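Side-chain contacts in V-type ATP synthase alpha chain (Nanoarchaeum equitans Kin4-M, PDB 5BN3), which is the A subunit of a V-type ATP synthase, of the alpha/beta family, with a P-loop nucleotide-binding domain that binds ADP: residues 86-89 / 90-94; 233-236 / 237-240; 427-430 / 431-434; 538-541 / 542-545. All coordinates share one frame; numbering follows the deposited sequence.

Contact 1 of 4, residues 86-89 / 90-94; sequences PLKD and IYEKT
Ile90 closes the first turn of helix 87-94 by giving its N-H to Pro86 O, 3.1 Å from Ile90 N; Pro86, at the N-cap position, thus starts the helix through its backbone. The CG1 branch of Ile90 folds back over the same oxygen, and its CD1 lies alongside Leu87 CD2 at 3.9 Å, the two aliphatic chains pointing the same way. Tyr91 continues the ladder with a bond to Leu87 O, while its CB rests 3.4 Å from Lys88 O. Glu92 brings the polar partner: Lys88 NZ meets Glu92 OE2 at 3.0 Å on the syn side, 27° out of the carboxylate plane. An i to i+4 salt bridge results, reached because the Lys88 chain runs extended and bends only at its last torsion (chi4 -66°). Glu92 OE1 also stands 4.0 Å from Asp89 OD1, a like-charge neighbour that the ammonium probably offsets. Lys93 N bonds to Asp89 O, and Thr94 OG1 turns back to Ile90 O at 2.8 Å. Leu87 and Pro86 pack on strand 79-80, Ile90 and Thr94 on Pro100, and Tyr91 lies against Ala103 of the NEQ263 chain.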
# COMPACT_ATOMS: atom_id res chain seq x y z
N PRO A 86 -19.60 -25.51 -31.68
CA PRO A 86 -20.87 -25.93 -31.05
C PRO A 86 -20.66 -27.05 -30.04
O PRO A 86 -20.18 -28.12 -30.40
CB PRO A 86 -21.70 -26.43 -32.24
CG PRO A 86 -20.69 -26.87 -33.24
CD PRO A 86 -19.51 -25.95 -33.08
N LEU A 87 -21.04 -26.79 -28.78
CA LEU A 87 -20.79 -27.73 -27.70
C LEU A 87 -21.68 -28.97 -27.77
O LEU A 87 -21.32 -30.04 -27.26
CB LEU A 87 -20.95 -27.04 -26.35
CG LEU A 87 -19.90 -25.97 -26.05
CD1 LEU A 87 -20.16 -25.29 -24.72
CD2 LEU A 87 -18.52 -26.60 -26.05
N LYS A 88 -22.85 -28.83 -28.39
CA LYS A 88 -23.76 -29.96 -28.56
C LYS A 88 -23.15 -30.97 -29.53
O LYS A 88 -23.19 -32.18 -29.28
CB LYS A 88 -25.12 -29.47 -29.09
CG LYS A 88 -26.11 -30.58 -29.42
CD LYS A 88 -27.47 -30.01 -29.79
CE LYS A 88 -28.42 -31.10 -30.26
NZ LYS A 88 -27.99 -31.71 -31.54
N ASP A 89 -22.58 -30.46 -30.62
CA ASP A 89 -21.94 -31.32 -31.62
C ASP A 89 -20.66 -31.97 -31.08
O ASP A 89 -20.37 -33.12 -31.41
CB ASP A 89 -21.65 -30.53 -32.90
CG ASP A 89 -22.91 -30.05 -33.59
OD1 ASP A 89 -24.02 -30.46 -33.18
OD2 ASP A 89 -22.80 -29.26 -34.55
N ILE A 90 -19.91 -31.24 -30.27
CA ILE A 90 -18.72 -31.78 -29.62
C ILE A 90 -19.11 -32.97 -28.74
O ILE A 90 -18.46 -34.02 -28.78
CB ILE A 90 -17.99 -30.72 -28.76
CG1 ILE A 90 -17.40 -29.62 -29.64
CG2 ILE A 90 -16.90 -31.36 -27.92
CD1 ILE A 90 -16.71 -28.52 -28.86
N TYR A 91 -20.17 -32.79 -27.96
CA TYR A 91 -20.68 -33.86 -27.11
C TYR A 91 -21.07 -35.09 -27.94
O TYR A 91 -20.73 -36.21 -27.58
CB TYR A 91 -21.90 -33.37 -26.32
CG TYR A 91 -22.58 -34.46 -25.52
CD1 TYR A 91 -22.09 -34.85 -24.28
CD2 TYR A 91 -23.72 -35.10 -26.00
CE1 TYR A 91 -22.71 -35.85 -23.55
CE2 TYR A 91 -24.34 -36.10 -25.27
CZ TYR A 91 -23.83 -36.46 -24.05
OH TYR A 91 -24.45 -37.45 -23.32
N GLU A 92 -21.78 -34.86 -29.04
CA GLU A 92 -22.28 -35.96 -29.86
C GLU A 92 -21.18 -36.71 -30.62
O GLU A 92 -21.23 -37.93 -30.73
CB GLU A 92 -23.37 -35.46 -30.81
CG GLU A 92 -24.73 -35.27 -30.13
CD GLU A 92 -25.72 -34.49 -30.98
OE1 GLU A 92 -25.38 -34.11 -32.12
OE2 GLU A 92 -26.85 -34.25 -30.49
N LYS A 93 -20.20 -35.98 -31.13
CA LYS A 93 -19.08 -36.61 -31.84
C LYS A 93 -18.22 -37.45 -30.91
O LYS A 93 -17.94 -38.62 -31.18
CB LYS A 93 -18.20 -35.57 -32.54
CG LYS A 93 -18.91 -34.75 -33.61
CD LYS A 93 -19.68 -35.64 -34.57
CE LYS A 93 -20.26 -34.83 -35.72
NZ LYS A 93 -19.20 -34.16 -36.52
N THR A 94 -17.82 -36.85 -29.79
CA THR A 94 -16.92 -37.51 -28.85
C THR A 94 -17.60 -38.56 -27.99
O THR A 94 -16.95 -39.47 -27.48
CB THR A 94 -16.24 -36.48 -27.92
OG1 THR A 94 -17.23 -35.87 -27.08
CG2 THR A 94 -15.57 -35.41 -28.75

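Contact 2 of 4, residues 233-236 / 237-240; sequences NQQI and AKWA
Backbone bonds from Ala237 N to Asn233 O, from Lys238 N to Gln234 O and from Trp239 N to Gln235 O carry the helix to its last turn, where Ala240 leaves helical geometry yet still gives its N-H to Ile236 O, 2.9 Å from Ala240 N. Gln235 is the side chain that gathers the polar groups. The bend at its second torsion (chi2 -58°) folds the amide so that OE1 meets Lys238 NZ and NE2 meets the edge of Trp239, the two ends serving different neighbours. Gln235 OE1 accepts from Lys238 NZ at 3.1 Å, the ammonium coming nearly along the C=O axis at the end of an extended lysine chain. Gln235 NE2 comes to the edge of the Trp239 indole, 3.6 Å from Trp239 NE1, with amide and ring planes 79° apart. Both of these N-H groups donate to Ser499 OG, a shared acceptor that is consistent with the two donors standing so close. Lys238 CB lies 3.7 Å above one face of the same ring, offset toward the rim. On another side of the helix, Ile236 CG2 touches Ala240 CB at 4.1 Å, and the methyl of Ala240 sits close to Ile236 O.

This is the far end of the helix that follows the P-loop, in the nucleotide-binding domain. Asn233 bonds to Asn318 of strand 314-320, Ala237 packs on Val245 and Tyr247 of strand 244-250, and Ile236 also reaches Asn318, seating the helix against the central sheet.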
# COMPACT_ATOMS: atom_id res chain seq x y z
N ASN A 233 -27.67 -10.26 -14.70
CA ASN A 233 -27.48 -10.37 -16.15
C ASN A 233 -28.41 -11.41 -16.78
O ASN A 233 -28.91 -11.21 -17.89
CB ASN A 233 -26.02 -10.67 -16.48
CG ASN A 233 -25.20 -9.41 -16.67
OD1 ASN A 233 -25.12 -8.87 -17.77
ND2 ASN A 233 -24.57 -8.94 -15.60
N GLN A 234 -28.63 -12.52 -16.07
CA GLN A 234 -29.54 -13.56 -16.54
C GLN A 234 -30.99 -13.07 -16.56
O GLN A 234 -31.75 -13.43 -17.46
CB GLN A 234 -29.42 -14.82 -15.68
CG GLN A 234 -28.16 -15.64 -15.94
CD GLN A 234 -28.05 -16.86 -15.03
OE1 GLN A 234 -28.78 -16.99 -14.05
NE2 GLN A 234 -27.12 -17.75 -15.36
N GLN A 235 -31.35 -12.26 -15.57
CA GLN A 235 -32.68 -11.64 -15.54
C GLN A 235 -32.88 -10.72 -16.73
O GLN A 235 -33.95 -10.70 -17.33
CB GLN A 235 -32.87 -10.85 -14.24
CG GLN A 235 -33.13 -11.71 -13.02
CD GLN A 235 -34.35 -12.59 -13.19
OE1 GLN A 235 -34.23 -13.79 -13.43
NE2 GLN A 235 -35.53 -12.00 -13.05
N ILE A 236 -31.86 -9.94 -17.06
CA ILE A 236 -31.90 -9.10 -18.24
C ILE A 236 -32.01 -9.97 -19.49
O ILE A 236 -32.84 -9.71 -20.35
CB ILE A 236 -30.65 -8.19 -18.33
CG1 ILE A 236 -30.62 -7.22 -17.13
CG2 ILE A 236 -30.65 -7.41 -19.63
CD1 ILE A 236 -29.36 -6.38 -17.07
N ALA A 237 -31.18 -11.01 -19.57
CA ALA A 237 -31.23 -11.92 -20.71
C ALA A 237 -32.61 -12.57 -20.87
O ALA A 237 -33.04 -12.87 -21.98
CB ALA A 237 -30.16 -12.98 -20.57
N LYS A 238 -33.30 -12.79 -19.75
CA LYS A 238 -34.64 -13.38 -19.75
C LYS A 238 -35.71 -12.44 -20.28
O LYS A 238 -36.43 -12.77 -21.23
CB LYS A 238 -35.05 -13.79 -18.34
CG LYS A 238 -34.56 -15.15 -17.86
CD LYS A 238 -35.20 -15.49 -16.52
CE LYS A 238 -34.37 -16.46 -15.72
NZ LYS A 238 -34.92 -16.64 -14.34
N TRP A 239 -35.84 -11.28 -19.65
CA TRP A 239 -37.01 -10.43 -19.85
C TRP A 239 -36.79 -9.14 -20.65
O TRP A 239 -37.73 -8.38 -20.85
CB TRP A 239 -37.63 -10.06 -18.50
CG TRP A 239 -37.88 -11.22 -17.57
CD1 TRP A 239 -37.48 -11.32 -16.27
CD2 TRP A 239 -38.58 -12.43 -17.87
NE1 TRP A 239 -37.89 -12.52 -15.74
CE2 TRP A 239 -38.57 -13.22 -16.70
CE3 TRP A 239 -39.22 -12.93 -19.01
CZ2 TRP A 239 -39.17 -14.48 -16.65
CZ3 TRP A 239 -39.81 -14.17 -18.95
CH2 TRP A 239 -39.78 -14.94 -17.78
N ALA A 240 -35.57 -8.90 -21.11
CA ALA A 240 -35.29 -7.65 -21.83
C ALA A 240 -36.13 -7.51 -23.09
O ALA A 240 -36.35 -8.48 -23.82
CB ALA A 240 -33.82 -7.53 -22.17

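Contact 3 of 4, residues 427-430 / 431-434; sequences WEFV and KKYF
Trp427 and Lys431 make the close part of this turn: Lys431 CB sits over one face of the indole, 3.9 Å from the centroid of the five-membered ring and 26° off its normal, a CH-pi contact. The lysine chain sets out between its own N and carbonyl carbon (chi1 66°) and then extends, crossing the tryptophan at about a right angle and bringing Lys431 CD to 4.0 Å from Trp427 NE1. At the other end of the indole, Trp427 CZ3 lies 3.9 Å from Phe434 CD2; the rings are near parallel, planes at 16°, but slid so far apart that they barely overlap. Val430 CG2 completes the cluster against Phe434 CE2, at 4.0 Å. This is the beginning of helix 427-437, which packs on helix 441-458 in the C-terminal helical part of the chain, Ile442 and Val441 closing over Trp427 and Phe434. Bonding there is thin: Trp427 O accepts both Val430 N and Lys431 N, Phe434 N makes a weak bond to Val430 O, and the helix is kinked at Lys432 and Tyr433. The looser, more exposed side belongs to Lys432, whose extended chain passes Phe429 O, 3.2 Å from Lys432 CE, and carries NZ to the edge of the Phe429 ring.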
# COMPACT_ATOMS: atom_id res chain seq x y z
N TRP A 427 -30.49 9.35 -18.82
CA TRP A 427 -31.86 9.69 -18.44
C TRP A 427 -32.47 10.76 -19.35
O TRP A 427 -33.67 10.73 -19.61
CB TRP A 427 -31.93 10.15 -16.98
CG TRP A 427 -33.29 10.64 -16.58
CD1 TRP A 427 -33.66 11.92 -16.31
CD2 TRP A 427 -34.48 9.84 -16.44
NE1 TRP A 427 -35.00 11.98 -15.99
CE2 TRP A 427 -35.52 10.71 -16.06
CE3 TRP A 427 -34.75 8.48 -16.58
CZ2 TRP A 427 -36.82 10.26 -15.83
CZ3 TRP A 427 -36.04 8.03 -16.35
CH2 TRP A 427 -37.06 8.92 -15.98
N GLU A 428 -31.65 11.68 -19.83
CA GLU A 428 -32.14 12.77 -20.68
C GLU A 428 -32.70 12.27 -22.02
O GLU A 428 -33.50 12.96 -22.65
CB GLU A 428 -31.05 13.83 -20.91
CG GLU A 428 -29.82 13.32 -21.64
CD GLU A 428 -28.81 14.43 -21.91
OE1 GLU A 428 -29.07 15.28 -22.79
OE2 GLU A 428 -27.76 14.45 -21.24
N PHE A 429 -32.28 11.08 -22.43
CA PHE A 429 -32.70 10.53 -23.71
C PHE A 429 -33.93 9.63 -23.60
O PHE A 429 -34.57 9.32 -24.61
CB PHE A 429 -31.55 9.74 -24.36
CG PHE A 429 -30.29 10.53 -24.56
CD1 PHE A 429 -30.23 11.53 -25.53
CD2 PHE A 429 -29.16 10.27 -23.80
CE1 PHE A 429 -29.06 12.25 -25.72
CE2 PHE A 429 -28.00 11.00 -23.99
CZ PHE A 429 -27.95 11.99 -24.95
N VAL A 430 -34.27 9.23 -22.38
CA VAL A 430 -35.37 8.28 -22.18
C VAL A 430 -36.53 8.88 -21.38
O VAL A 430 -37.62 8.30 -21.35
CB VAL A 430 -34.88 6.99 -21.48
CG1 VAL A 430 -33.67 6.43 -22.20
CG2 VAL A 430 -34.55 7.25 -20.02
N LYS A 431 -36.30 10.02 -20.75
CA LYS A 431 -37.34 10.67 -19.96
C LYS A 431 -38.51 11.10 -20.83
O LYS A 431 -39.65 11.17 -20.37
CB LYS A 431 -36.78 11.88 -19.19
CG LYS A 431 -36.32 13.04 -20.05
CD LYS A 431 -35.97 14.26 -19.19
CE LYS A 431 -35.35 15.38 -20.01
NZ LYS A 431 -34.91 16.52 -19.16
N LYS A 432 -38.22 11.37 -22.10
CA LYS A 432 -39.25 11.70 -23.09
C LYS A 432 -40.29 10.59 -23.12
O LYS A 432 -41.49 10.85 -22.98
CB LYS A 432 -38.63 11.81 -24.48
CG LYS A 432 -37.16 12.21 -24.51
CD LYS A 432 -36.51 11.69 -25.78
CE LYS A 432 -35.10 12.23 -25.95
NZ LYS A 432 -34.42 11.60 -27.12
N TYR A 433 -39.82 9.36 -23.30
CA TYR A 433 -40.68 8.19 -23.39
C TYR A 433 -41.59 8.05 -22.18
O TYR A 433 -42.78 7.79 -22.32
CB TYR A 433 -39.82 6.93 -23.54
CG TYR A 433 -40.62 5.64 -23.51
CD1 TYR A 433 -41.14 5.10 -24.68
CD2 TYR A 433 -40.83 4.95 -22.32
CE1 TYR A 433 -41.87 3.93 -24.66
CE2 TYR A 433 -41.55 3.77 -22.30
CZ TYR A 433 -42.06 3.27 -23.47
OH TYR A 433 -42.78 2.10 -23.45
N PHE A 434 -41.01 8.20 -20.99
CA PHE A 434 -41.76 8.01 -19.75
C PHE A 434 -42.78 9.13 -19.52
O PHE A 434 -43.88 8.88 -19.04
CB PHE A 434 -40.82 7.88 -18.56
CG PHE A 434 -40.02 6.60 -18.56
CD1 PHE A 434 -40.63 5.39 -18.28
CD2 PHE A 434 -38.66 6.62 -18.84
CE1 PHE A 434 -39.89 4.21 -18.28
CE2 PHE A 434 -37.92 5.44 -18.84
CZ PHE A 434 -38.54 4.24 -18.56

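Contact 4 of 4, residues 538-541 / 542-545; sequences HEKI and IKLR
Ile542 and His538 supply the regular backbone bond of this contact, Ile542 N to His538 O at 3.1 Å. Beyond it the ladder weakens: Lys543 N divides itself between Glu539 O and Lys540 O in two weak bonds, and Leu544 N turns to Ile541 O at 3.1 Å, above the carbonyl plane by 66°. A water takes up part of the change, donating to Ile541 O and accepting from Arg545 N, so it bridges the point where the i to i+4 pattern is lost.

The apolar contact is between Ile541 and Leu544, whose side chains cross with Ile541 CG2 4.2 Å from Leu544 CD1. Separately, the Ile542 CD1 methyl lies beside Glu539 OE1, the two chains pointing the same way; that carboxylate is held by Arg482.

Lys540 and Lys543 form a like-charge pair. Their chains run side by side and put the two NZ atoms 3.3 Å apart, an approach that would probably lower the proton affinity of one of them.

Helices 472-489, 503-523 and 552-562 surround the turn, with Ile541 on Ile513 and Leu544 on Phe552. Among these packed helices, from helix 537-542 into residues 543-545, regular i to i+4 bonding gives way to i to i+3 bonding and a water-bridged carbonyl while the backbone angles stay helical.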
# COMPACT_ATOMS: atom_id res chain seq x y z
N HIS A 538 -48.95 -0.23 4.81
CA HIS A 538 -47.58 -0.32 4.31
C HIS A 538 -47.17 -1.77 4.06
O HIS A 538 -46.48 -2.06 3.08
CB HIS A 538 -46.59 0.39 5.24
CG HIS A 538 -46.45 -0.25 6.59
ND1 HIS A 538 -47.38 -0.11 7.59
CD2 HIS A 538 -45.46 -1.03 7.11
CE1 HIS A 538 -46.98 -0.77 8.67
NE2 HIS A 538 -45.82 -1.34 8.39
N GLU A 539 -47.60 -2.67 4.93
CA GLU A 539 -47.28 -4.09 4.78
C GLU A 539 -48.01 -4.74 3.61
O GLU A 539 -47.53 -5.71 3.03
CB GLU A 539 -47.57 -4.86 6.08
CG GLU A 539 -46.73 -4.43 7.28
CD GLU A 539 -45.26 -4.80 7.16
OE1 GLU A 539 -44.86 -5.40 6.14
OE2 GLU A 539 -44.49 -4.49 8.10
N LYS A 540 -49.17 -4.19 3.25
CA LYS A 540 -49.93 -4.69 2.10
C LYS A 540 -49.27 -4.27 0.79
O LYS A 540 -49.21 -5.04 -0.16
CB LYS A 540 -51.38 -4.20 2.14
CG LYS A 540 -52.17 -4.72 3.33
CD LYS A 540 -51.98 -6.22 3.49
CE LYS A 540 -51.55 -6.56 4.91
NZ LYS A 540 -50.92 -7.91 4.98
N ILE A 541 -48.78 -3.03 0.76
CA ILE A 541 -48.07 -2.50 -0.40
C ILE A 541 -46.78 -3.28 -0.67
O ILE A 541 -46.45 -3.60 -1.81
CB ILE A 541 -47.75 -1.00 -0.22
CG1 ILE A 541 -49.04 -0.18 -0.12
CG2 ILE A 541 -46.89 -0.48 -1.36
CD1 ILE A 541 -48.82 1.31 0.04
N ILE A 542 -46.05 -3.59 0.40
CA ILE A 542 -44.79 -4.33 0.32
C ILE A 542 -44.97 -5.73 -0.28
O ILE A 542 -44.09 -6.23 -0.99
CB ILE A 542 -44.10 -4.38 1.71
CG1 ILE A 542 -43.54 -3.00 2.07
CG2 ILE A 542 -42.98 -5.40 1.73
CD1 ILE A 542 -42.94 -2.91 3.46
N LYS A 543 -46.13 -6.34 -0.04
CA LYS A 543 -46.41 -7.69 -0.52
C LYS A 543 -46.95 -7.73 -1.95
O LYS A 543 -47.09 -8.80 -2.54
CB LYS A 543 -47.40 -8.39 0.42
CG LYS A 543 -46.87 -8.63 1.82
CD LYS A 543 -47.99 -8.97 2.78
CE LYS A 543 -48.79 -10.18 2.31
NZ LYS A 543 -49.93 -10.49 3.22
N LEU A 544 -47.25 -6.55 -2.51
CA LEU A 544 -47.86 -6.44 -3.84
C LEU A 544 -47.09 -7.16 -4.95
O LEU A 544 -47.69 -7.88 -5.75
CB LEU A 544 -48.03 -4.97 -4.22
CG LEU A 544 -49.26 -4.22 -3.70
CD1 LEU A 544 -49.16 -2.74 -4.02
CD2 LEU A 544 -50.51 -4.80 -4.33
N ARG A 545 -45.78 -6.95 -4.99
CA ARG A 545 -44.94 -7.48 -6.07
C ARG A 545 -44.97 -9.00 -6.19
O ARG A 545 -44.65 -9.55 -7.24
CB ARG A 545 -43.49 -6.99 -5.92
CG ARG A 545 -42.82 -7.35 -4.59
CD ARG A 545 -41.41 -6.76 -4.50
NE ARG A 545 -40.77 -7.02 -3.22
CZ ARG A 545 -39.91 -8.01 -2.99
NH1 ARG A 545 -39.57 -8.84 -3.97
NH2 ARG A 545 -39.38 -8.16 -1.79
O HOH W 1 -44.65 -4.69 -3.59

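Overall arrangement
From the N terminus, contact 1 comes first, at the helix 87-94 that leads on from strand 79-80 and borders the NEQ263 chain. Contact 2 follows on helix 229-239 of the nucleotide-binding domain, near the chain's centre. Contact 3 lies on helix 427-437, which packs against helix 441-458, and contact 4 follows farther along the chain, at helix 537-542. Each is local, made between successive turns of continuous chain, and closes no long loop; the four lie in series, and none nests in or crosses another. Contacts 1 and 3 fall on opposite sides of the chain's centre, with centres 46 Å apart. Ser499 bonds Gln235 and Trp239 of contact 2, while the adjacent Asp498 forms a salt bridge with Arg545 of contact 4.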